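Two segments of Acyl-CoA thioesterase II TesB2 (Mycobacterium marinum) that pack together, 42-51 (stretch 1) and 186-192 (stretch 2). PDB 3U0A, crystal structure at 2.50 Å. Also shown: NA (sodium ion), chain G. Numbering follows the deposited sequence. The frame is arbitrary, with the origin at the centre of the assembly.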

# COMPACT_ATOMS: atom_id res chain seq x y z
N ALA A 42 -12.40 -1.44 -10.27
CA ALA A 42 -11.05 -1.81 -9.84
C ALA A 42 -10.79 -3.26 -10.16
O ALA A 42 -9.71 -3.62 -10.62
CB ALA A 42 -10.88 -1.58 -8.35
N GLY A 43 -11.80 -4.09 -9.91
CA GLY A 43 -11.72 -5.51 -10.12
C GLY A 43 -11.55 -5.79 -11.58
O GLY A 43 -10.73 -6.61 -11.96
N GLN A 44 -12.32 -5.09 -12.41
CA GLN A 44 -12.25 -5.30 -13.84
C GLN A 44 -10.92 -4.79 -14.37
O GLN A 44 -10.32 -5.43 -15.23
CB GLN A 44 -13.44 -4.70 -14.57
CG GLN A 44 -14.73 -5.53 -14.40
CD GLN A 44 -15.77 -5.35 -15.54
OE1 GLN A 44 -16.31 -4.25 -15.77
NE2 GLN A 44 -16.05 -6.43 -16.24
N SER A 45 -10.42 -3.68 -13.83
CA SER A 45 -9.09 -3.22 -14.18
C SER A 45 -8.04 -4.31 -13.93
O SER A 45 -7.15 -4.49 -14.75
CB SER A 45 -8.72 -1.96 -13.40
OG SER A 45 -9.68 -0.96 -13.57
N LEU A 46 -8.14 -5.03 -12.82
CA LEU A 46 -7.19 -6.13 -12.55
C LEU A 46 -7.36 -7.30 -13.52
O LEU A 46 -6.38 -7.85 -14.02
CB LEU A 46 -7.31 -6.65 -11.11
CG LEU A 46 -6.46 -7.87 -10.76
CD1 LEU A 46 -4.98 -7.60 -10.82
CD2 LEU A 46 -6.81 -8.42 -9.40
N VAL A 47 -8.63 -7.65 -13.78
CA VAL A 47 -8.91 -8.76 -14.66
C VAL A 47 -8.31 -8.48 -16.03
O VAL A 47 -7.78 -9.38 -16.66
CB VAL A 47 -10.42 -9.02 -14.76
CG1 VAL A 47 -10.73 -10.05 -15.86
CG2 VAL A 47 -10.93 -9.48 -13.43
N SER A 48 -8.38 -7.22 -16.46
CA SER A 48 -7.73 -6.79 -17.70
C SER A 48 -6.22 -6.98 -17.71
O SER A 48 -5.61 -7.32 -18.74
CB SER A 48 -7.99 -5.30 -17.91
OG SER A 48 -9.21 -5.12 -18.59
N ALA A 49 -5.61 -6.70 -16.57
CA ALA A 49 -4.20 -6.90 -16.40
C ALA A 49 -3.91 -8.41 -16.57
O ALA A 49 -2.99 -8.77 -17.28
CB ALA A 49 -3.76 -6.38 -15.03
N VAL A 50 -4.73 -9.25 -15.93
CA VAL A 50 -4.52 -10.67 -15.83
C VAL A 50 -4.58 -11.37 -17.23
O VAL A 50 -3.88 -12.37 -17.50
CB VAL A 50 -5.54 -11.28 -14.85
CG1 VAL A 50 -5.54 -12.80 -14.89
CG2 VAL A 50 -5.24 -10.80 -13.45
N ARG A 51 -5.38 -10.80 -18.12
CA ARG A 51 -5.55 -11.39 -19.46
C ARG A 51 -4.36 -11.20 -20.40
O ARG A 51 -4.23 -11.92 -21.39
CB ARG A 51 -6.86 -10.90 -20.07
CG ARG A 51 -7.98 -11.66 -19.42
CD ARG A 51 -9.35 -11.48 -20.01
NE ARG A 51 -9.43 -11.67 -21.45
CZ ARG A 51 -10.59 -11.64 -22.12
NH1 ARG A 51 -10.62 -11.85 -23.45
NH2 ARG A 51 -11.74 -11.44 -21.43
N PRO A 186 -8.76 -19.18 -9.35
CA PRO A 186 -8.22 -18.37 -8.28
C PRO A 186 -8.37 -16.89 -8.51
O PRO A 186 -8.46 -16.13 -7.54
CB PRO A 186 -6.75 -18.77 -8.25
CG PRO A 186 -6.71 -20.14 -8.76
CD PRO A 186 -7.79 -20.19 -9.81
N VAL A 187 -8.38 -16.46 -9.76
CA VAL A 187 -8.53 -15.06 -10.10
C VAL A 187 -9.88 -14.53 -9.61
O VAL A 187 -9.98 -13.43 -9.15
CB VAL A 187 -8.40 -14.84 -11.63
CG1 VAL A 187 -8.78 -13.44 -12.04
CG2 VAL A 187 -6.98 -15.14 -12.09
N LEU A 188 -10.91 -15.35 -9.74
CA LEU A 188 -12.24 -15.02 -9.28
C LEU A 188 -12.27 -14.85 -7.76
O LEU A 188 -13.03 -14.04 -7.23
CB LEU A 188 -13.26 -16.11 -9.70
CG LEU A 188 -14.69 -15.95 -9.15
CD1 LEU A 188 -15.38 -14.72 -9.70
CD2 LEU A 188 -15.53 -17.18 -9.43
N HIS A 189 -11.48 -15.65 -7.07
CA HIS A 189 -11.43 -15.57 -5.64
C HIS A 189 -10.74 -14.32 -5.21
O HIS A 189 -11.24 -13.61 -4.36
CB HIS A 189 -10.82 -16.85 -5.03
CG HIS A 189 -11.72 -18.06 -5.18
ND1 HIS A 189 -12.42 -18.56 -4.17
CD2 HIS A 189 -12.06 -18.82 -6.30
CE1 HIS A 189 -13.17 -19.57 -4.60
NE2 HIS A 189 -12.93 -19.73 -5.91
N ILE A 190 -9.60 -14.01 -5.83
CA ILE A 190 -8.85 -12.78 -5.56
C ILE A 190 -9.77 -11.55 -5.75
O ILE A 190 -9.87 -10.72 -4.86
CB ILE A 190 -7.54 -12.74 -6.39
CG1 ILE A 190 -6.55 -13.81 -5.91
CG2 ILE A 190 -6.82 -11.41 -6.24
CD1 ILE A 190 -5.58 -14.26 -6.99
N CYS A 191 -10.48 -11.49 -6.88
CA CYS A 191 -11.44 -10.43 -7.16
C CYS A 191 -12.57 -10.37 -6.13
O CYS A 191 -12.97 -9.30 -5.70
CB CYS A 191 -12.03 -10.58 -8.57
SG CYS A 191 -10.87 -10.16 -9.91
N ALA A 192 -13.06 -11.53 -5.72
CA ALA A 192 -14.09 -11.60 -4.71
C ALA A 192 -13.60 -10.92 -3.43
O ALA A 192 -14.28 -10.05 -2.89
CB ALA A 192 -14.50 -13.06 -4.45
NA NA G . -2.70 -14.56 -16.29
O HOH W 1 -2.21 -14.51 -13.92

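Two helices of one chain, far apart in sequence, pack side by side in nearly antiparallel fashion: their N-to-C directions differ by 152° and their axes approach to 10.3 Å. The contact is small, burying 228 Å² over both sides, and no hydrogen bond crosses it; four of the five residue pairs within 4.5 Å are apolar side-chain contacts. Cys191, Val187 and Leu46 cover the most surface.

Cys191 has the largest share, 55 Å². Its CA-to-CB bond points toward the first helix, and an m rotamer (chi1 -73°) places the sulfur among three residues of that helix. The closest approach is to Val47, with Cys191 SG 3.6 Å from Val47 CG2, a snug van der Waals contact. Leu46 lies a little farther off, its CD2 4.4 Å from Cys191 SG. The third neighbour is Gly43, whose carbonyl oxygen, Gly43 O, is 4.1 Å from Cys191 SG. That oxygen accepts the backbone hydrogen bond from Val47 N at 3.0 Å, so the sulfur lies near an oxygen already engaged within its own helix. Gly43 has no side chain, and here the backbones come close: Gly43 CA and Cys191 CA are 5.7 Å apart, against 7.8 Å between Val47 CA and Val187 CA. A CB on Gly43 would point toward the second helix, into the space beside the sulfur.

Val187, one helical turn before Cys191, covers 45 Å². Its CA-to-CB bond also points toward the first helix, and the one residue of the first helix within 4.5 Å of it is Val50: Val187 CG2 and Val50 CG1 are 3.9 Å apart, a normal distance for touching methyl groups. The CA-to-CB bonds of both valines point toward the other helix, and both residues adopt t (chi1 171° for Val187, 170° for Val50). The order of partners follows the antiparallel course: Gly43 lies near Cys191, while Val50, farther along the first helix, meets Val187, earlier in the second. The backbone bond from Cys191 N to Val187 O, 3.0 Å, links the two main contributors of the second helix.

Leu46 covers 37 Å² and reaches across with CD2. With chi1 t and chi2 p, this methyl lies 4.4 Å from Ile190 CG2 as well as from Cys191 SG, near two consecutive residues of the second helix, at the loose end of van der Waals contact. Val47 differs in direction: its CA-to-CB bond runs sideways to the partner helix, yet CG2 still achieves the close approach to sulfur.

Val50 also has a second role. Its side chain faces Val187, while its carbonyl oxygen, Val50 O, binds the sodium ion NA at 2.8 Å; the ion is also held by the oxygen of water 1, 2.4 Å from NA, and by one atom elsewhere in the structure. The CA-to-CB bonds of Gln44 and Leu188 point away from the other helix, and neither residue covers any of the surface.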